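Polymerase subunit PA (Dhori virus, PDB 4CGS) is a subunit of the viral RNA polymerase that probably binds RNA, described here by its N-terminal domain, the counterpart of the influenza cap-snatching endonuclease domain. Local coordinates at residues Leu80-Pro85 and Ala116-Phe121; Val122-Ser127 and Asn148-Ile153. One frame throughout, in Å; residues are numbered along the deposited sequence. Where two conformers were deposited one is given.

Contact 1. Residues Leu80-Pro85 and Ala116-Phe121; sequences LIFARP and AENEIF
Arg84 bends at chi2 (-63°), which places CD, and Glu119 runs extended beyond CG (chi2 177°); the two end in a side-on, two-nitrogen salt bridge. It joins the loop after helix 68-78 to the type I turn Ala116-Glu119, which leads into strand 119-125 at the edge of the mixed sheet of this alpha/beta domain. Arg84 NE meets Glu119 OE2 at 3.0 Å through the syn lone pair, while Arg84 NH2 reaches Glu119 OE1 at 2.9 Å, also on the syn side. Guanidinium and carboxylate are nearly coplanar, 16° apart, and both bonds are almost straight, so the paired contacts restrict rotation of the two groups. The Ala116 N-H comes to Glu119 OE1 from the anti side, 3.1 Å away, tying the carboxylate back to the start of its own turn. On the other oxygen, Tyr100 OH of strand 97-104 adds a hydrogen bond, and a water bridges Glu119 OE2 to the Ala83 N-H. Beside this polar cluster, Phe82 offers Asn118 its ring edge: Phe82 CE2 lies 3.3 Å from Asn118 O, which sits in the ring plane. The Asn118 amide is inclined to that ring, with CG 3.5 Å from Phe82 CE2, and its ND2 makes a weak hydrogen bond of 3.1 Å to Ile81 O.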
# COMPACT_ATOMS: atom_id res chain seq x y z
N LEU A 80 9.11 -12.44 13.49
CA LEU A 80 9.33 -11.08 12.99
C LEU A 80 8.43 -10.19 13.79
O LEU A 80 7.23 -10.11 13.59
CB LEU A 80 8.99 -10.94 11.52
CG LEU A 80 9.88 -11.65 10.58
CD1 LEU A 80 9.18 -11.69 9.22
CD2 LEU A 80 11.28 -11.02 10.51
N ILE A 81 9.02 -9.59 14.85
CA ILE A 81 8.26 -8.91 15.91
C ILE A 81 8.59 -7.41 15.86
O ILE A 81 9.74 -7.00 15.61
CB ILE A 81 8.65 -9.43 17.30
CG1 ILE A 81 8.70 -11.00 17.34
CG2 ILE A 81 7.63 -8.89 18.35
CD1 ILE A 81 7.43 -11.73 16.93
N PHE A 82 7.57 -6.59 16.04
CA PHE A 82 7.67 -5.12 15.91
C PHE A 82 6.93 -4.46 17.06
O PHE A 82 6.19 -5.11 17.75
CB PHE A 82 7.02 -4.69 14.62
CG PHE A 82 7.63 -5.35 13.40
CD1 PHE A 82 7.21 -6.64 13.02
CD2 PHE A 82 8.75 -4.79 12.74
CE1 PHE A 82 7.78 -7.30 11.97
CE2 PHE A 82 9.24 -5.47 11.65
CZ PHE A 82 8.78 -6.73 11.32
N ALA A 83 7.21 -3.18 17.26
CA ALA A 83 6.71 -2.49 18.48
C ALA A 83 6.02 -1.19 18.14
O ALA A 83 6.00 -0.23 18.94
CB ALA A 83 7.90 -2.28 19.45
N ARG A 84 5.41 -1.10 16.97
CA ARG A 84 4.57 0.01 16.64
C ARG A 84 3.13 -0.31 16.99
O ARG A 84 2.74 -1.47 17.03
CB ARG A 84 4.64 0.35 15.14
CG ARG A 84 6.02 0.55 14.62
CD ARG A 84 6.80 1.70 15.19
NE ARG A 84 8.12 1.83 14.55
CZ ARG A 84 8.91 2.86 14.74
NH1 ARG A 84 8.60 3.78 15.67
NH2 ARG A 84 10.05 2.92 14.04
N PRO A 85 2.27 0.71 17.20
CA PRO A 85 0.83 0.46 17.43
C PRO A 85 0.17 -0.28 16.28
O PRO A 85 -0.69 -1.10 16.49
CB PRO A 85 0.22 1.87 17.54
CG PRO A 85 1.38 2.72 18.00
CD PRO A 85 2.64 2.12 17.42
N ALA A 116 13.28 1.75 12.19
CA ALA A 116 14.02 0.76 12.91
C ALA A 116 14.78 -0.14 11.94
O ALA A 116 14.46 -0.18 10.76
CB ALA A 116 13.08 -0.05 13.77
N GLU A 117 15.73 -0.91 12.48
CA GLU A 117 16.56 -1.73 11.62
C GLU A 117 15.77 -2.83 10.94
O GLU A 117 16.15 -3.22 9.85
CB GLU A 117 17.73 -2.33 12.42
CG GLU A 117 17.34 -3.40 13.45
CD GLU A 117 18.51 -3.99 14.27
OE1 GLU A 117 19.67 -3.87 13.80
OE2 GLU A 117 18.26 -4.60 15.37
N ASN A 118 14.74 -3.36 11.56
CA ASN A 118 13.93 -4.40 10.94
C ASN A 118 12.71 -3.90 10.15
O ASN A 118 11.84 -4.70 9.78
CB ASN A 118 13.49 -5.47 11.96
CG ASN A 118 12.46 -5.00 12.96
OD1 ASN A 118 12.17 -3.84 13.08
ND2 ASN A 118 11.94 -5.94 13.74
N GLU A 119 12.69 -2.61 9.85
CA GLU A 119 11.55 -1.98 9.13
C GLU A 119 11.98 -1.36 7.82
O GLU A 119 13.07 -0.76 7.71
CB GLU A 119 10.90 -0.89 10.00
CG GLU A 119 10.28 -1.39 11.31
CD GLU A 119 9.71 -0.25 12.17
OE1 GLU A 119 10.31 0.84 12.09
OE2 GLU A 119 8.73 -0.53 12.84
N ILE A 120 11.07 -1.38 6.86
CA ILE A 120 11.18 -0.69 5.60
C ILE A 120 9.90 0.10 5.39
O ILE A 120 8.80 -0.44 5.45
CB ILE A 120 11.36 -1.69 4.40
CG1 ILE A 120 12.65 -2.44 4.54
CG2 ILE A 120 11.18 -0.91 3.05
CD1 ILE A 120 13.88 -1.62 4.33
N PHE A 121 10.00 1.38 5.04
CA PHE A 121 8.85 2.21 4.71
C PHE A 121 8.87 2.52 3.19
O PHE A 121 9.57 3.38 2.75
CB PHE A 121 8.88 3.51 5.53
CG PHE A 121 8.40 3.39 7.00
CD1 PHE A 121 9.14 2.64 7.89
CD2 PHE A 121 7.21 3.97 7.46
CE1 PHE A 121 8.79 2.51 9.21
CE2 PHE A 121 6.83 3.79 8.77
CZ PHE A 121 7.64 3.09 9.66
O HOH W 1 9.03 -1.80 15.49

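Contact 2. Residues Val122-Ser127 and Asn148-Ile153; sequences VRVSLS and NFLVTI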
# COMPACT_ATOMS: atom_id res chain seq x y z
N VAL A 122 8.00 1.83 2.47
CA VAL A 122 7.73 2.11 1.04
C VAL A 122 6.90 3.36 0.98
O VAL A 122 5.77 3.42 1.55
CB VAL A 122 7.03 0.91 0.37
CG1 VAL A 122 6.39 1.29 -0.94
CG2 VAL A 122 8.02 -0.27 0.24
N ARG A 123 7.42 4.36 0.25
CA ARG A 123 6.82 5.69 0.19
C ARG A 123 6.70 6.09 -1.26
O ARG A 123 7.70 6.25 -1.97
CB ARG A 123 7.63 6.75 0.96
CG ARG A 123 7.48 6.66 2.50
CD ARG A 123 8.35 7.73 3.16
NE ARG A 123 7.95 8.07 4.54
CZ ARG A 123 8.67 7.86 5.66
NH1 ARG A 123 9.87 7.25 5.60
NH2 ARG A 123 8.21 8.32 6.85
N VAL A 124 5.47 6.16 -1.75
CA VAL A 124 5.19 6.40 -3.16
C VAL A 124 4.19 7.50 -3.29
O VAL A 124 3.27 7.65 -2.47
CB VAL A 124 4.71 5.12 -3.86
CG1 VAL A 124 5.74 3.99 -3.84
CG2 VAL A 124 3.39 4.58 -3.33
N SER A 125 4.26 8.25 -4.40
CA SER A 125 3.28 9.32 -4.70
C SER A 125 2.26 8.83 -5.65
O SER A 125 2.45 7.90 -6.42
CB SER A 125 3.94 10.56 -5.25
OG SER A 125 4.26 10.40 -6.63
N LEU A 126 1.12 9.52 -5.67
CA LEU A 126 0.05 9.19 -6.60
C LEU A 126 0.53 9.28 -8.06
O LEU A 126 0.04 8.57 -8.93
CB LEU A 126 -1.23 10.05 -6.39
CG LEU A 126 -2.11 9.90 -5.13
CD1 LEU A 126 -3.19 11.00 -5.04
CD2 LEU A 126 -2.70 8.51 -4.95
N SER A 127 1.47 10.19 -8.32
CA SER A 127 2.00 10.39 -9.68
C SER A 127 3.11 9.43 -10.00
O SER A 127 3.76 9.56 -11.04
CB SER A 127 2.49 11.83 -9.85
OG SER A 127 3.48 12.07 -8.94
N ASN A 148 3.52 1.37 -12.65
CA ASN A 148 2.58 1.37 -13.74
C ASN A 148 1.14 1.46 -13.21
O ASN A 148 0.29 2.10 -13.86
CB ASN A 148 2.76 0.10 -14.59
CG ASN A 148 4.05 0.10 -15.39
OD1 ASN A 148 4.62 1.15 -15.61
ND2 ASN A 148 4.56 -1.09 -15.75
N PHE A 149 0.86 0.81 -12.09
CA PHE A 149 -0.47 0.94 -11.48
C PHE A 149 -0.72 2.36 -11.03
O PHE A 149 -1.76 2.93 -11.36
CB PHE A 149 -0.60 -0.01 -10.29
CG PHE A 149 -1.76 0.32 -9.40
CD1 PHE A 149 -3.08 0.33 -9.91
CD2 PHE A 149 -1.55 0.76 -8.10
CE1 PHE A 149 -4.14 0.73 -9.08
CE2 PHE A 149 -2.60 1.13 -7.32
CZ PHE A 149 -3.88 1.12 -7.79
N LEU A 150 0.21 2.98 -10.32
CA LEU A 150 -0.01 4.35 -9.81
C LEU A 150 -0.26 5.31 -10.97
O LEU A 150 -1.14 6.15 -10.92
CB LEU A 150 1.23 4.81 -8.99
CG LEU A 150 1.38 4.08 -7.62
CD1 LEU A 150 2.75 4.39 -7.06
CD2 LEU A 150 0.28 4.45 -6.65
N VAL A 151 0.52 5.22 -12.03
CA VAL A 151 0.34 6.09 -13.17
C VAL A 151 -0.99 5.84 -13.86
O VAL A 151 -1.59 6.82 -14.40
CB VAL A 151 1.51 5.88 -14.16
CG1 VAL A 151 1.08 6.32 -15.58
CG2 VAL A 151 2.82 6.46 -13.55
N THR A 152 -1.46 4.63 -13.90
CA THR A 152 -2.76 4.34 -14.47
C THR A 152 -3.88 5.02 -13.67
O THR A 152 -4.75 5.73 -14.26
CB THR A 152 -3.02 2.81 -14.52
OG1 THR A 152 -2.01 2.20 -15.31
CG2 THR A 152 -4.35 2.48 -15.11
N ILE A 153 -3.92 4.84 -12.37
CA ILE A 153 -4.95 5.50 -11.59
C ILE A 153 -4.80 7.01 -11.51
O ILE A 153 -5.78 7.76 -11.57
CB ILE A 153 -5.13 4.89 -10.20
CG1 ILE A 153 -6.43 5.40 -9.55
CG2 ILE A 153 -3.92 4.94 -9.28
CD1 ILE A 153 -7.04 4.51 -8.49
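The flat peptide carbonyl of Ser125 meets the end of Leu150, its oxygen 3.6 Å from Leu150 CD1, while within the helix Ile153 CG2 sits over one face of the Phe149 ring, nearer its rim than its centre. This is strand-to-helix packing within the alpha/beta domain: the end of edge strand 119-125 and the residues just after it, Leu126 and Ser127, rest against helix 140-157. Leu150 provides most of the helix side. Its CG stands anti to its carbonyl carbon (chi1 -71°), beside the backbone N, and CD1 lies 3.8 Å from Val124 CG2, the two side chains crossing at about a right angle. No hydrogen bond spans the contact; Leu126 O and Leu150 O, both acceptors, approach to 3.3 Å. The side chain of Leu126 starts away from the helix segment and packs on Val103, Pro105 and Ile40, and Ile40 of helix 31-44 also touches Leu150 and Ile153, so a second helix adds to this buried hydrophobic region. Past the strand, Ser125 OG and Ser127 OG are hydrogen-bonded at 3.0 Å, with Ser125 OG also bonded to Gln129 N and Ser127 OG to Asp106 O. At the partly exposed end, Val151 CG2 lies 4.1 Å from Ser127 O.

Contacts 1 and 2 sit on successive halves of one element, strand 119-125, with centres 24 Å apart on opposite sides of the chain's centre. Residues 116-121 run straight into 122-127, and contact 1 closes before contact 2 opens; beyond that shared backbone the two do not touch. Strand 97-104, parallel neighbour of this edge strand, backs both sites, supplying Tyr100 near the first and Val103 near the second. At its beginning the strand is tied by charge and water to a surface loop; at its end it packs against helix 140-157, without a hydrogen bond between the two segments. The edge of the sheet is thus joined to two separate parts of the PA N-terminal domain.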